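Local atomic coordinates of acyl-coenzyme A oxidase acox-1.1 (Caenorhabditis elegans, PDB entry 5K3H), a protein that catalyses the first, FAD-dependent step of peroxisomal beta-oxidation, desaturating acyl-CoA substrates to (2E)-enoyl-CoA while reducing oxygen to hydrogen peroxide. Residues B[119-122]-B[123-127]; B[402-405]-B[406-409]; B[445-448]-B[449-452]; B[486-489]-B[490-493]. All coordinates share one frame; numbering follows the deposited sequence.

Contact 1. Residues B[119-122]-B[123-127]; sequences MFIP and ALNAQ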
loop_
_atom_site.group_PDB
_atom_site.type_symbol
_atom_site.label_atom_id
_atom_site.label_comp_id
_atom_site.label_asym_id
_atom_site.label_seq_id
_atom_site.Cartn_x
_atom_site.Cartn_y
_atom_site.Cartn_z
ATOM N N MET B 119 -8.168 -14.201 -20.913
ATOM C CA MET B 119 -7.111 -14.291 -21.911
ATOM C C MET B 119 -7.251 -15.490 -22.833
ATOM O O MET B 119 -7.026 -15.357 -24.034
ATOM C CB MET B 119 -5.727 -14.371 -21.228
ATOM C CG MET B 119 -5.229 -13.087 -20.571
ATOM S SD MET B 119 -5.125 -11.669 -21.676
ATOM C CE MET B 119 -4.288 -12.366 -23.090
ATOM N N PHE B 120 -7.587 -16.666 -22.307
ATOM C CA PHE B 120 -7.573 -17.873 -23.131
ATOM C C PHE B 120 -8.530 -17.742 -24.307
ATOM O O PHE B 120 -8.121 -17.789 -25.479
ATOM C CB PHE B 120 -7.944 -19.080 -22.265
ATOM C CG PHE B 120 -7.845 -20.404 -22.960
ATOM C CD1 PHE B 120 -6.658 -20.813 -23.540
ATOM C CD2 PHE B 120 -8.918 -21.285 -22.954
ATOM C CE1 PHE B 120 -6.555 -22.068 -24.152
ATOM C CE2 PHE B 120 -8.828 -22.538 -23.546
ATOM C CZ PHE B 120 -7.645 -22.931 -24.148
ATOM N N ILE B 121 -9.816 -17.536 -24.013
ATOM C CA ILE B 121 -10.813 -17.424 -25.076
ATOM C C ILE B 121 -10.530 -16.206 -25.951
ATOM O O ILE B 121 -10.568 -16.339 -27.193
ATOM C CB ILE B 121 -12.224 -17.460 -24.489
ATOM C CG1 ILE B 121 -12.593 -18.899 -24.145
ATOM C CG2 ILE B 121 -13.230 -16.833 -25.423
ATOM C CD1 ILE B 121 -13.717 -19.034 -23.145
ATOM N N PRO B 122 -10.201 -15.021 -25.406
ATOM C CA PRO B 122 -9.828 -13.913 -26.313
ATOM C C PRO B 122 -8.674 -14.249 -27.244
ATOM O O PRO B 122 -8.697 -13.853 -28.418
ATOM C CB PRO B 122 -9.492 -12.771 -25.343
ATOM C CG PRO B 122 -10.413 -13.020 -24.191
ATOM C CD PRO B 122 -10.427 -14.537 -24.034
ATOM N N ALA B 123 -7.667 -14.984 -26.772
ATOM C CA ALA B 123 -6.571 -15.364 -27.658
ATOM C C ALA B 123 -7.059 -16.292 -28.777
ATOM O O ALA B 123 -6.635 -16.165 -29.931
ATOM C CB ALA B 123 -5.445 -15.993 -26.840
ATOM N N LEU B 124 -7.958 -17.231 -28.457
ATOM C CA LEU B 124 -8.515 -18.105 -29.489
ATOM C C LEU B 124 -9.309 -17.330 -30.533
ATOM O O LEU B 124 -9.209 -17.620 -31.729
ATOM C CB LEU B 124 -9.396 -19.184 -28.862
ATOM C CG LEU B 124 -8.646 -20.265 -28.105
ATOM C CD1 LEU B 124 -9.605 -21.172 -27.376
ATOM C CD2 LEU B 124 -7.835 -21.043 -29.135
ATOM N N ASN B 125 -10.134 -16.372 -30.100
ATOM C CA ASN B 125 -10.834 -15.517 -31.056
ATOM C C ASN B 125 -9.857 -14.797 -31.975
ATOM O O ASN B 125 -10.050 -14.758 -33.194
ATOM C CB ASN B 125 -11.687 -14.486 -30.316
ATOM C CG ASN B 125 -12.942 -15.081 -29.728
ATOM O OD1 ASN B 125 -13.561 -15.967 -30.328
ATOM N ND2 ASN B 125 -13.326 -14.609 -28.536
ATOM N N ALA B 126 -8.792 -14.232 -31.398
ATOM C CA ALA B 126 -7.914 -13.304 -32.112
ATOM C C ALA B 126 -6.918 -13.993 -33.032
ATOM O O ALA B 126 -6.546 -13.419 -34.062
ATOM C CB ALA B 126 -7.157 -12.434 -31.108
ATOM N N GLN B 127 -6.463 -15.202 -32.683
ATOM C CA GLN B 127 -5.307 -15.810 -33.330
ATOM C C GLN B 127 -5.574 -17.177 -33.945
ATOM O O GLN B 127 -4.849 -17.571 -34.868
ATOM C CB GLN B 127 -4.146 -15.948 -32.326
ATOM C CG GLN B 127 -3.802 -14.676 -31.529
ATOM C CD GLN B 127 -3.037 -14.980 -30.232
ATOM O OE1 GLN B 127 -2.797 -16.147 -29.902
ATOM N NE2 GLN B 127 -2.657 -13.936 -29.497
#
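The last two turns of helix 114-127, in the N-terminal region of the acyl-CoA oxidase fold, set Leu124 over a face of the Phe120 ring and Ile121 beside Asn125. The Phe120 ring is carried out by a first torsion of -175°, and one of its faces receives Leu124. Methyl CD1 of Leu124 lies 4.3 Å from the centroid of the Phe120 ring, close to the ring normal but displaced toward the rim, a CH-pi contact; its nearest ring atom is CE2 of Phe120, at 4.1 Å from CD1 of Leu124. One residue further round, Ile121 and Asn125 run side by side in the same direction, with CG2 of Ile121 3.8 Å from ND2 of Asn125. The backbone beneath is held by i to i+4 bonds, among them Asn125 N to Ile121 O at 2.9 Å, nearly straight at 169°. Pro122 has no N-H to give to the preceding turn, and the helix kinks there, yet its own O accepts from Ala126 N at 3.0 Å. Ile121 and Asn125 pack on Leu137 of helix 130-141, Phe120 and Leu124 share Met219 of strand 211-221, and Met119 and Ala123 touch the FAD-binding Tyr149 on strand 147-150.

Contact 2. Residues B[402-405]-B[406-409]; sequences IEQA and RMAC
The guanidinium of Arg406 has the carboxylate of Glu403 at its edge, with OE2 of Glu403 only 2° out of the guanidinium plane. The grip is side-on and falls on that one oxygen: Arg406 NH2 reaches Glu403 OE2 at 2.6 Å, nearly along its C-O axis, and Arg406 NE reaches the same Glu403 OE2 at 2.9 Å from above the carboxylate plane. The two flat groups are turned 50° apart, so this salt bridge is not the coplanar, two-oxygen kind. A bend of the Glu403 chain at chi2 (64°) turns the carboxylate along the helix toward Arg406, and CG of Glu403 is touched by CE of Met407 at 3.5 Å. With an alanine at Glu403 the buried Arg406 guanidinium is likely to lose its carboxylate mate, and the Met407 methyl one of its contacts. Along the backbone, Met407 N gives a straight bond to Glu403 O at 3.0 Å and Ala408 N one to Gln404 O at 2.8 Å. Helix 382-408 lies here against helices 300-319, 338-367 and 420-428: Ala405 packs on Ala309, the ATP-binding Gln404 on Arg343 and Glu403 on Tyr424, while Ile428 of the second subunit packs on Arg406.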
loop_
_atom_site.group_PDB
_atom_site.type_symbol
_atom_site.label_atom_id
_atom_site.label_comp_id
_atom_site.label_asym_id
_atom_site.label_seq_id
_atom_site.Cartn_x
_atom_site.Cartn_y
_atom_site.Cartn_z
ATOM N N ILE B 402 -7.302 3.880 -2.643
ATOM C CA ILE B 402 -7.685 2.768 -1.776
ATOM C C ILE B 402 -6.894 2.825 -0.474
ATOM O O ILE B 402 -7.423 2.533 0.606
ATOM C CB ILE B 402 -7.466 1.423 -2.497
ATOM C CG1 ILE B 402 -8.365 1.283 -3.720
ATOM C CG2 ILE B 402 -7.753 0.265 -1.546
ATOM C CD1 ILE B 402 -7.996 0.142 -4.569
ATOM N N GLU B 403 -5.617 3.220 -0.552
ATOM C CA GLU B 403 -4.806 3.353 0.657
ATOM C C GLU B 403 -5.285 4.509 1.533
ATOM O O GLU B 403 -5.407 4.351 2.755
ATOM C CB GLU B 403 -3.337 3.548 0.283
ATOM C CG GLU B 403 -2.354 3.338 1.421
ATOM C CD GLU B 403 -2.339 1.908 1.962
ATOM O OE1 GLU B 403 -2.488 0.953 1.155
ATOM O OE2 GLU B 403 -2.190 1.734 3.204
ATOM N N GLN B 404 -5.615 5.660 0.932
ATOM C CA GLN B 404 -6.209 6.747 1.709
ATOM C C GLN B 404 -7.494 6.299 2.383
ATOM O O GLN B 404 -7.744 6.641 3.544
ATOM C CB GLN B 404 -6.463 7.952 0.816
ATOM C CG GLN B 404 -5.192 8.645 0.406
ATOM C CD GLN B 404 -4.365 9.097 1.602
ATOM O OE1 GLN B 404 -4.872 9.737 2.518
ATOM N NE2 GLN B 404 -3.087 8.763 1.597
ATOM N N ALA B 405 -8.313 5.511 1.671
ATOM C CA ALA B 405 -9.541 4.954 2.241
ATOM C C ALA B 405 -9.242 4.018 3.415
ATOM O O ALA B 405 -9.947 4.038 4.434
ATOM C CB ALA B 405 -10.331 4.217 1.157
ATOM N N ARG B 406 -8.209 3.174 3.296
ATOM C CA ARG B 406 -7.868 2.331 4.436
ATOM C C ARG B 406 -7.501 3.179 5.661
ATOM O O ARG B 406 -7.989 2.932 6.770
ATOM C CB ARG B 406 -6.727 1.372 4.090
ATOM C CG ARG B 406 -6.569 0.339 5.189
ATOM C CD ARG B 406 -5.292 -0.417 5.091
ATOM N NE ARG B 406 -4.140 0.488 4.980
ATOM C CZ ARG B 406 -3.546 1.094 6.010
ATOM N NH1 ARG B 406 -3.984 0.893 7.246
ATOM N NH2 ARG B 406 -2.509 1.900 5.804
ATOM N N MET B 407 -6.615 4.170 5.474
ATOM C CA MET B 407 -6.201 5.062 6.562
ATOM C C MET B 407 -7.377 5.855 7.137
ATOM O O MET B 407 -7.466 6.049 8.355
ATOM C CB MET B 407 -5.112 5.998 6.043
ATOM C CG MET B 407 -3.760 5.323 5.873
ATOM S SD MET B 407 -2.560 6.293 4.939
ATOM C CE MET B 407 -1.491 4.975 4.347
ATOM N N ALA B 408 -8.321 6.276 6.291
ATOM C CA ALA B 408 -9.488 6.990 6.794
ATOM C C ALA B 408 -10.309 6.162 7.781
ATOM O O ALA B 408 -11.163 6.721 8.487
ATOM C CB ALA B 408 -10.372 7.431 5.631
ATOM N N CYS B 409 -10.109 4.845 7.813
ATOM C CA CYS B 409 -10.814 3.948 8.723
ATOM C C CYS B 409 -10.131 3.773 10.080
ATOM O O CYS B 409 -10.708 3.124 10.958
ATOM C CB CYS B 409 -11.000 2.581 8.057
ATOM S SG CYS B 409 -12.206 2.599 6.701
#

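Contact 3. Residues B[445-448]-B[449-452]; sequences ARYL and VKSA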
loop_
_atom_site.group_PDB
_atom_site.type_symbol
_atom_site.label_atom_id
_atom_site.label_comp_id
_atom_site.label_asym_id
_atom_site.label_seq_id
_atom_site.Cartn_x
_atom_site.Cartn_y
_atom_site.Cartn_z
ATOM N N ALA B 445 5.558 7.785 -23.985
ATOM C CA ALA B 445 6.586 8.810 -24.152
ATOM C C ALA B 445 7.129 8.844 -25.573
ATOM O O ALA B 445 7.363 9.925 -26.120
ATOM C CB ALA B 445 7.730 8.578 -23.167
ATOM N N ARG B 446 7.369 7.671 -26.177
ATOM C CA ARG B 446 7.860 7.621 -27.557
ATOM C C ARG B 446 6.897 8.317 -28.507
ATOM O O ARG B 446 7.320 9.080 -29.388
ATOM C CB ARG B 446 8.108 6.167 -27.988
ATOM C CG ARG B 446 9.267 5.483 -27.248
ATOM C CD ARG B 446 9.916 4.365 -28.069
ATOM N NE ARG B 446 11.195 3.939 -27.480
ATOM C CZ ARG B 446 12.380 4.530 -27.703
ATOM N NH1 ARG B 446 12.477 5.578 -28.515
ATOM N NH2 ARG B 446 13.480 4.076 -27.111
ATOM N N TYR B 447 5.596 8.082 -28.317
ATOM C CA TYR B 447 4.575 8.707 -29.143
ATOM C C TYR B 447 4.486 10.213 -28.908
ATOM O O TYR B 447 4.236 10.973 -29.847
ATOM C CB TYR B 447 3.239 8.025 -28.879
ATOM C CG TYR B 447 2.074 8.674 -29.566
ATOM C CD1 TYR B 447 1.916 8.569 -30.930
ATOM C CD2 TYR B 447 1.102 9.354 -28.833
ATOM C CE1 TYR B 447 0.842 9.155 -31.567
ATOM C CE2 TYR B 447 0.024 9.933 -29.448
ATOM C CZ TYR B 447 -0.096 9.826 -30.821
ATOM O OH TYR B 447 -1.158 10.401 -31.469
ATOM N N LEU B 448 4.628 10.665 -27.664
ATOM C CA LEU B 448 4.603 12.109 -27.434
ATOM C C LEU B 448 5.857 12.780 -27.979
ATOM O O LEU B 448 5.795 13.926 -28.431
ATOM C CB LEU B 448 4.444 12.430 -25.946
ATOM C CG LEU B 448 3.125 12.104 -25.241
ATOM C CD1 LEU B 448 3.323 12.361 -23.769
ATOM C CD2 LEU B 448 1.942 12.886 -25.805
ATOM N N VAL B 449 7.000 12.090 -27.945
ATOM C CA VAL B 449 8.223 12.649 -28.516
ATOM C C VAL B 449 8.122 12.739 -30.039
ATOM O O VAL B 449 8.536 13.739 -30.640
ATOM C CB VAL B 449 9.442 11.829 -28.065
ATOM C CG1 VAL B 449 10.637 12.180 -28.900
ATOM C CG2 VAL B 449 9.730 12.119 -26.621
ATOM N N LYS B 450 7.593 11.695 -30.684
ATOM C CA LYS B 450 7.312 11.765 -32.117
ATOM C C LYS B 450 6.376 12.928 -32.440
ATOM O O LYS B 450 6.485 13.549 -33.507
ATOM C CB LYS B 450 6.684 10.465 -32.595
ATOM C CG LYS B 450 6.219 10.543 -34.033
ATOM C CD LYS B 450 5.302 9.367 -34.392
ATOM C CE LYS B 450 3.820 9.803 -34.277
ATOM N NZ LYS B 450 2.863 8.686 -34.545
ATOM N N SER B 451 5.393 13.178 -31.567
ATOM C CA SER B 451 4.476 14.303 -31.752
ATOM C C SER B 451 5.161 15.658 -31.506
ATOM O O SER B 451 4.818 16.660 -32.150
ATOM C CB SER B 451 3.256 14.115 -30.846
ATOM O OG SER B 451 2.654 12.855 -31.116
ATOM N N ALA B 452 6.080 15.726 -30.533
ATOM C CA ALA B 452 6.855 16.946 -30.337
ATOM C C ALA B 452 7.738 17.233 -31.546
ATOM O O ALA B 452 7.973 18.399 -31.888
ATOM C CB ALA B 452 7.707 16.843 -29.072
#
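Ser451 gives two hydrogen bonds to the carbonyl oxygen of Tyr447, from OG at 2.8 Å and from its backbone N at 3.0 Å, and the two donors arrive from opposite faces of the carbonyl plane. The hydroxyl is turned back there by chi1 of -56°, which sets OG beside its own backbone N. In that position it also lies under the Tyr447 ring, 4.0 Å from the ring plane and over the centre, its proton directed at the carbonyl and not at the ring. The phenol OH of Tyr447 is hydrogen-bonded to OD2 of Asp382. At the edge of the same ring, near its plane, comes the ammonium end of Lys450, with NZ of Lys450 3.6 Å from CE1 of Tyr447; a bend at chi3 (98°) brings the lysine chain obliquely across. A serine hydroxyl bonding back to the carbonyl four residues earlier is a familiar feature of helices, here of helix 437-456, which packs against helices 489-515 and 520-553. A leucine replacing Tyr447 would probably leave Asp382 without its phenol partner and strip the aromatic cover from the Ser451 hydroxyl. Further out, Val449 meets Leu531 of helix 520-553 and Phe511 of helix 489-515, while Ala452 lies against Leu504 and Ala507. Loop residues Val467 and Leu470 close over Ser451, and Ala445 touches the ATP-binding Ser535.

Contact 4. Residues B[486-489]-B[490-493]; sequences GGIT and EYIK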
loop_
_atom_site.group_PDB
_atom_site.type_symbol
_atom_site.label_atom_id
_atom_site.label_comp_id
_atom_site.label_asym_id
_atom_site.label_seq_id
_atom_site.Cartn_x
_atom_site.Cartn_y
_atom_site.Cartn_z
ATOM N N GLY B 486 -18.252 29.743 -15.647
ATOM C CA GLY B 486 -19.289 28.881 -15.109
ATOM C C GLY B 486 -19.213 27.437 -15.554
ATOM O O GLY B 486 -20.137 26.662 -15.257
ATOM N N GLY B 487 -18.157 27.066 -16.284
ATOM C CA GLY B 487 -17.828 25.698 -16.614
ATOM C C GLY B 487 -16.446 25.323 -16.105
ATOM O O GLY B 487 -16.059 25.695 -14.994
ATOM N N ILE B 488 -15.668 24.658 -16.962
ATOM C CA ILE B 488 -14.370 24.090 -16.611
ATOM C C ILE B 488 -13.280 24.417 -17.629
ATOM O O ILE B 488 -12.097 24.149 -17.373
ATOM C CB ILE B 488 -14.542 22.557 -16.433
ATOM C CG1 ILE B 488 -15.286 22.265 -15.125
ATOM C CG2 ILE B 488 -13.256 21.732 -16.513
ATOM C CD1 ILE B 488 -14.557 22.809 -13.909
ATOM N N THR B 489 -13.627 25.078 -18.740
ATOM C CA THR B 489 -12.699 25.161 -19.861
ATOM C C THR B 489 -11.423 25.902 -19.510
ATOM O O THR B 489 -10.376 25.602 -20.088
ATOM C CB THR B 489 -13.384 25.804 -21.078
ATOM O OG1 THR B 489 -13.619 27.194 -20.838
ATOM C CG2 THR B 489 -14.732 25.120 -21.349
ATOM N N GLU B 490 -11.444 26.815 -18.540
ATOM C CA GLU B 490 -10.160 27.402 -18.169
ATOM C C GLU B 490 -9.250 26.392 -17.467
ATOM O O GLU B 490 -8.025 26.443 -17.648
ATOM C CB GLU B 490 -10.348 28.658 -17.322
ATOM C CG GLU B 490 -11.156 29.762 -18.019
ATOM C CD GLU B 490 -10.688 30.042 -19.448
ATOM O OE1 GLU B 490 -11.546 30.367 -20.279
ATOM O OE2 GLU B 490 -9.471 29.953 -19.749
ATOM N N TYR B 491 -9.819 25.444 -16.704
ATOM C CA TYR B 491 -9.016 24.367 -16.113
ATOM C C TYR B 491 -8.486 23.418 -17.185
ATOM O O TYR B 491 -7.339 22.969 -17.118
ATOM C CB TYR B 491 -9.839 23.584 -15.081
ATOM C CG TYR B 491 -10.087 24.320 -13.791
ATOM C CD1 TYR B 491 -11.154 25.198 -13.673
ATOM C CD2 TYR B 491 -9.253 24.141 -12.695
ATOM C CE1 TYR B 491 -11.385 25.910 -12.481
ATOM C CE2 TYR B 491 -9.467 24.834 -11.496
ATOM C CZ TYR B 491 -10.542 25.720 -11.387
ATOM O OH TYR B 491 -10.774 26.403 -10.201
ATOM N N ILE B 492 -9.332 23.047 -18.141
ATOM C CA ILE B 492 -8.885 22.174 -19.221
ATOM C C ILE B 492 -7.747 22.836 -19.994
ATOM O O ILE B 492 -6.696 22.225 -20.230
ATOM C CB ILE B 492 -10.076 21.793 -20.118
ATOM C CG1 ILE B 492 -11.043 20.896 -19.321
ATOM C CG2 ILE B 492 -9.609 21.030 -21.323
ATOM C CD1 ILE B 492 -12.292 20.449 -20.074
ATOM N N LYS B 493 -7.905 24.119 -20.340
ATOM C CA LYS B 493 -6.827 24.811 -21.054
ATOM C C LYS B 493 -5.554 24.904 -20.227
ATOM O O LYS B 493 -4.456 24.928 -20.789
ATOM C CB LYS B 493 -7.253 26.220 -21.480
ATOM C CG LYS B 493 -8.308 26.235 -22.557
ATOM C CD LYS B 493 -8.354 27.601 -23.206
ATOM C CE LYS B 493 -8.655 28.691 -22.185
ATOM N NZ LYS B 493 -8.104 30.035 -22.577
#
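A chi1 of -73° in Ile488 puts its branch methyl CG2 anti to the backbone N and turned to Ile492, whose own chi1 of -68° sets CG1 beside its N; the two side chains cross at about a right angle one turn apart. CG2 of Ile488 then meets CG1 of Ile492 at 3.7 Å and CD1 of Ile492 at 3.9 Å. The same CG2 of Ile488 is 4.1 Å from CB of Tyr491, whose side chain slants across that of Ile488. Ile488 stands at the N-cap position of helix 489-515, in the C-terminal acyl-CoA oxidase region. Its side chain has no polar atom to cap with, and its O opens the helical bonding, accepting from Ile492 N at 3.1 Å, a well-directed bond (160°), and weakly from Tyr491 N at 2.7 Å. That carbonyl oxygen also lies at the edge of the Tyr491 ring, in its plane. Next in line, Thr489 O takes the N-H of Lys493 at 2.9 Å, and CG of Lys493 rests on Thr489 O at 3.3 Å. Helix 557-577 receives Ile488 through Leu567 and Val571, whereas Ile492 turns to Ala548 of helix 520-553. The helix start is thus held by main-chain bonds and apolar packing, while the polar ends pair beyond it: Tyr491 OH is hydrogen-bonded to OD1 of Asn572, and the Lys493 ammonium forms a salt bridge with Glu475.

All four contacts are local, within one helix or at its start, and no two touch. Contact 1 belongs to the N-terminal region and packs against strands as well as a helix; the others sit among helices. Contacts 2 and 3 are largely buried, whereas contacts 1 and 4 are only partly so. Their chemistry differs: 402-409, at the dimer interface, encloses a salt bridge; 445-452 relies on a doubly used carbonyl and an aromatic ring; 119-127 and 486-493 rest mainly on apolar side chains over backbone bonds. Contacts 3 and 4 lie on successive helices, centres about 26 Å apart; both lean on helix 520-553, and contact 3 also packs on helix 489-515, which contact 4 opens.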